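PDB 4AT2: 3-ketosteroid-delta4-5alpha-dehydrogenase from Rhodococcus jostii, which catalyses the flavin-dependent 4,5-dehydrogenation of 5alpha-reduced 3-ketosteroids, probably as a step in bacterial steroid catabolism. Local coordinates for residues A[355-360]-A[436-441]. Residues are numbered along the deposited sequence; the frame is centred on the assembly and turned at random.
Sequences AFLIID and AALDLR
The ring of F356 meets a bidentate salt bridge formed within segment 436-441: its CE1 sits over one face of the R441 guanidinium, toward the NE side and 3.6 Å from R441 NE, with the two planes inclined by 52°, while R441 holds D439 side-on through NE and NH2. This cluster closes one end of an antiparallel pair, the two central strands of a four-stranded antiparallel sheet; the L440 side chain lies about 12 Å from the bound 4-androstene-3,17-dione. Strand 324-326 flanks 356-360, and strand 383-385 flanks 435-439.

L357 with L438 and I359 with A436 are hydrogen-bonded pairs, the L438 N to L357 O bond measuring 2.8 Å; F356 with D439 and I358 with A437 alternate as non-hydrogen-bonded pairs. Beyond the strand end, L440 N still reaches A355 O at 2.9 Å, but less straight. On the leucine face, L357 and L438 run side by side with their CD2 methyls 4.0 Å apart, and L440 CD1 packs on L357 CB. On the other face, I358 CG1 is anti to the carbonyl carbon (chi1 -47°), which lets CD1 extend over A437 CB; L391 of helix 388-394 packs against both residues.

D439 OD1 accepts from R441 N, making an Asx turn, and also from R441 NE, the two donors coming from opposite faces of the carboxylate plane. OD2 has a second cation in K382, a pairing likely to favour the charged carboxylate. Replacing D439 by an alanine is likely to leave K382 and R441 without the carboxylate they share, and the guanidinium less firmly held against the F356 ring. The bend of the R441 side chain at chi3 (-66°) turns NE back toward D439 OD1, while R441 CD lies 3.6 Å from F356 CZ.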
ATOM      1  N   ALA A 355      -1.465  -9.946 -18.776  1.00 10.61           N
ATOM      2  CA  ALA A 355      -2.639 -10.794 -18.971  1.00 10.03           C
ATOM      3  C   ALA A 355      -2.890 -11.036 -20.444  1.00  9.80           C
ATOM      4  O   ALA A 355      -2.579 -10.189 -21.277  1.00  9.44           O
ATOM      5  CB  ALA A 355      -3.872 -10.150 -18.337  1.00 10.18           C
ATOM      6  N   PHE A 356      -3.462 -12.195 -20.751  1.00  9.63           N
ATOM      7  CA  PHE A 356      -3.917 -12.509 -22.097  1.00  9.55           C
ATOM      8  C   PHE A 356      -5.284 -13.128 -21.979  1.00  9.36           C
ATOM      9  O   PHE A 356      -5.536 -13.876 -21.030  1.00  9.21           O
ATOM     10  CB  PHE A 356      -2.996 -13.542 -22.766  1.00 10.12           C
ATOM     11  CG  PHE A 356      -1.547 -13.155 -22.789  1.00 10.72           C
ATOM     12  CD1 PHE A 356      -1.040 -12.372 -23.818  1.00 11.06           C
ATOM     13  CD2 PHE A 356      -0.686 -13.588 -21.784  1.00 11.01           C
ATOM     14  CE1 PHE A 356       0.302 -12.025 -23.843  1.00 11.69           C
ATOM     15  CE2 PHE A 356       0.660 -13.241 -21.803  1.00 11.52           C
ATOM     16  CZ  PHE A 356       1.156 -12.468 -22.846  1.00 11.77           C
ATOM     17  N   LEU A 357      -6.166 -12.831 -22.932  1.00  9.13           N
ATOM     18  CA  LEU A 357      -7.450 -13.530 -23.003  1.00  9.11           C
ATOM     19  C   LEU A 357      -7.359 -14.621 -24.059  1.00  9.18           C
ATOM     20  O   LEU A 357      -7.117 -14.345 -25.242  1.00  9.56           O
ATOM     21  CB  LEU A 357      -8.627 -12.567 -23.306  1.00  9.10           C
ATOM     22  CG  LEU A 357     -10.000 -13.266 -23.288  1.00  9.12           C
ATOM     23  CD1 LEU A 357     -10.401 -13.633 -21.859  1.00  9.00           C
ATOM     24  CD2 LEU A 357     -11.083 -12.412 -23.945  1.00  9.35           C
ATOM     25  N   ILE A 358      -7.545 -15.861 -23.611  1.00  8.95           N
ATOM     26  CA  ILE A 358      -7.558 -17.025 -24.502  1.00  9.07           C
ATOM     27  C   ILE A 358      -9.026 -17.332 -24.783  1.00  9.17           C
ATOM     28  O   ILE A 358      -9.818 -17.522 -23.852  1.00  9.05           O
ATOM     29  CB  ILE A 358      -6.870 -18.253 -23.861  1.00  8.87           C
ATOM     30  CG1 ILE A 358      -5.517 -17.866 -23.228  1.00  8.88           C
ATOM     31  CG2 ILE A 358      -6.746 -19.376 -24.892  1.00  9.06           C
ATOM     32  CD1 ILE A 358      -4.501 -17.300 -24.214  1.00  9.23           C
ATOM     33  N   ILE A 359      -9.396 -17.337 -26.057  1.00  9.40           N
ATOM     34  CA  ILE A 359     -10.809 -17.440 -26.419  1.00  9.84           C
ATOM     35  C   ILE A 359     -10.953 -18.107 -27.775  1.00 10.50           C
ATOM     36  O   ILE A 359     -10.170 -17.813 -28.703  1.00 10.49           O
ATOM     37  CB  ILE A 359     -11.471 -16.030 -26.381  1.00  9.83           C
ATOM     38  CG1 ILE A 359     -12.993 -16.115 -26.597  1.00  9.93           C
ATOM     39  CG2 ILE A 359     -10.765 -15.062 -27.341  1.00 10.05           C
ATOM     40  CD1 ILE A 359     -13.743 -14.844 -26.207  1.00  9.84           C
ATOM     41  N   ASP A 360     -11.911 -19.029 -27.900  1.00 10.79           N
ATOM     42  CA  ASP A 360     -12.111 -19.654 -29.202  1.00 12.08           C
ATOM     43  C   ASP A 360     -12.858 -18.709 -30.136  1.00 12.81           C
ATOM     44  O   ASP A 360     -13.495 -17.741 -29.702  1.00 12.48           O
ATOM     45  CB  ASP A 360     -12.694 -21.085 -29.139  1.00 12.24           C
ATOM     46  CG  ASP A 360     -14.096 -21.155 -28.555  1.00 12.66           C
ATOM     47  OD1 ASP A 360     -14.962 -20.343 -28.908  1.00 12.70           O
ATOM     48  OD2 ASP A 360     -14.342 -22.086 -27.771  1.00 13.34           O
ATOM     49  N   ALA A 436      -7.849 -18.055 -30.228  1.00 11.80           N
ATOM     50  CA  ALA A 436      -7.185 -16.759 -30.350  1.00 11.68           C
ATOM     51  C   ALA A 436      -6.688 -16.279 -28.990  1.00 11.05           C
ATOM     52  O   ALA A 436      -7.154 -16.741 -27.953  1.00 10.54           O
ATOM     53  CB  ALA A 436      -8.145 -15.744 -30.940  1.00 11.76           C
ATOM     54  N   ALA A 437      -5.731 -15.357 -28.999  1.00 10.95           N
ATOM     55  CA  ALA A 437      -5.303 -14.707 -27.766  1.00 10.67           C
ATOM     56  C   ALA A 437      -5.272 -13.203 -27.955  1.00 10.72           C
ATOM     57  O   ALA A 437      -4.720 -12.691 -28.938  1.00 10.92           O
ATOM     58  CB  ALA A 437      -3.946 -15.221 -27.313  1.00 10.63           C
ATOM     59  N   LEU A 438      -5.882 -12.494 -27.016  1.00 10.44           N
ATOM     60  CA  LEU A 438      -5.793 -11.043 -26.952  1.00 10.66           C
ATOM     61  C   LEU A 438      -4.623 -10.687 -26.049  1.00 10.63           C
ATOM     62  O   LEU A 438      -4.497 -11.235 -24.954  1.00 10.24           O
ATOM     63  CB  LEU A 438      -7.069 -10.447 -26.344  1.00 10.70           C
ATOM     64  CG  LEU A 438      -8.356 -10.353 -27.170  1.00 10.90           C
ATOM     65  CD1 LEU A 438      -8.839 -11.721 -27.654  1.00 11.19           C
ATOM     66  CD2 LEU A 438      -9.425  -9.662 -26.317  1.00 10.82           C
ATOM     67  N   ASP A 439      -3.786  -9.760 -26.513  1.00 10.80           N
ATOM     68  CA  ASP A 439      -2.679  -9.236 -25.706  1.00 11.03           C
ATOM     69  C   ASP A 439      -3.192  -8.128 -24.790  1.00 11.01           C
ATOM     70  O   ASP A 439      -3.490  -7.020 -25.242  1.00 11.42           O
ATOM     71  CB  ASP A 439      -1.575  -8.698 -26.624  1.00 11.65           C
ATOM     72  CG  ASP A 439      -0.308  -8.335 -25.876  1.00 12.04           C
ATOM     73  OD1 ASP A 439      -0.309  -8.335 -24.625  1.00 11.64           O
ATOM     74  OD2 ASP A 439       0.700  -8.037 -26.560  1.00 13.24           O
ATOM     75  N   LEU A 440      -3.313  -8.448 -23.504  1.00 10.82           N
ATOM     76  CA  LEU A 440      -3.864  -7.516 -22.527  1.00 10.77           C
ATOM     77  C   LEU A 440      -2.801  -7.143 -21.497  1.00 11.09           C
ATOM     78  O   LEU A 440      -3.107  -6.849 -20.341  1.00 11.06           O
ATOM     79  CB  LEU A 440      -5.118  -8.106 -21.862  1.00 10.51           C
ATOM     80  CG  LEU A 440      -6.251  -8.465 -22.830  1.00 10.53           C
ATOM     81  CD1 LEU A 440      -7.398  -9.166 -22.107  1.00 10.39           C
ATOM     82  CD2 LEU A 440      -6.761  -7.222 -23.528  1.00 11.01           C
ATOM     83  N   ARG A 441      -1.541  -7.171 -21.927  1.00 11.55           N
ATOM     84  CA  ARG A 441      -0.445  -6.646 -21.106  1.00 12.00           C
ATOM     85  C   ARG A 441      -0.499  -5.123 -21.091  1.00 12.25           C
ATOM     86  O   ARG A 441      -0.682  -4.496 -22.133  1.00 12.52           O
ATOM     87  CB  ARG A 441       0.899  -7.144 -21.634  1.00 12.70           C
ATOM     88  CG  ARG A 441       1.052  -8.647 -21.476  1.00 13.70           C
ATOM     89  CD  ARG A 441       2.316  -9.163 -22.133  1.00 14.85           C
ATOM     90  NE  ARG A 441       2.278  -9.008 -23.577  1.00 16.23           N
ATOM     91  CZ  ARG A 441       3.184  -9.540 -24.393  1.00 17.58           C
ATOM     92  NH1 ARG A 441       4.184 -10.255 -23.891  1.00 18.48           N
ATOM     93  NH2 ARG A 441       3.092  -9.358 -25.703  1.00 18.21           N
TER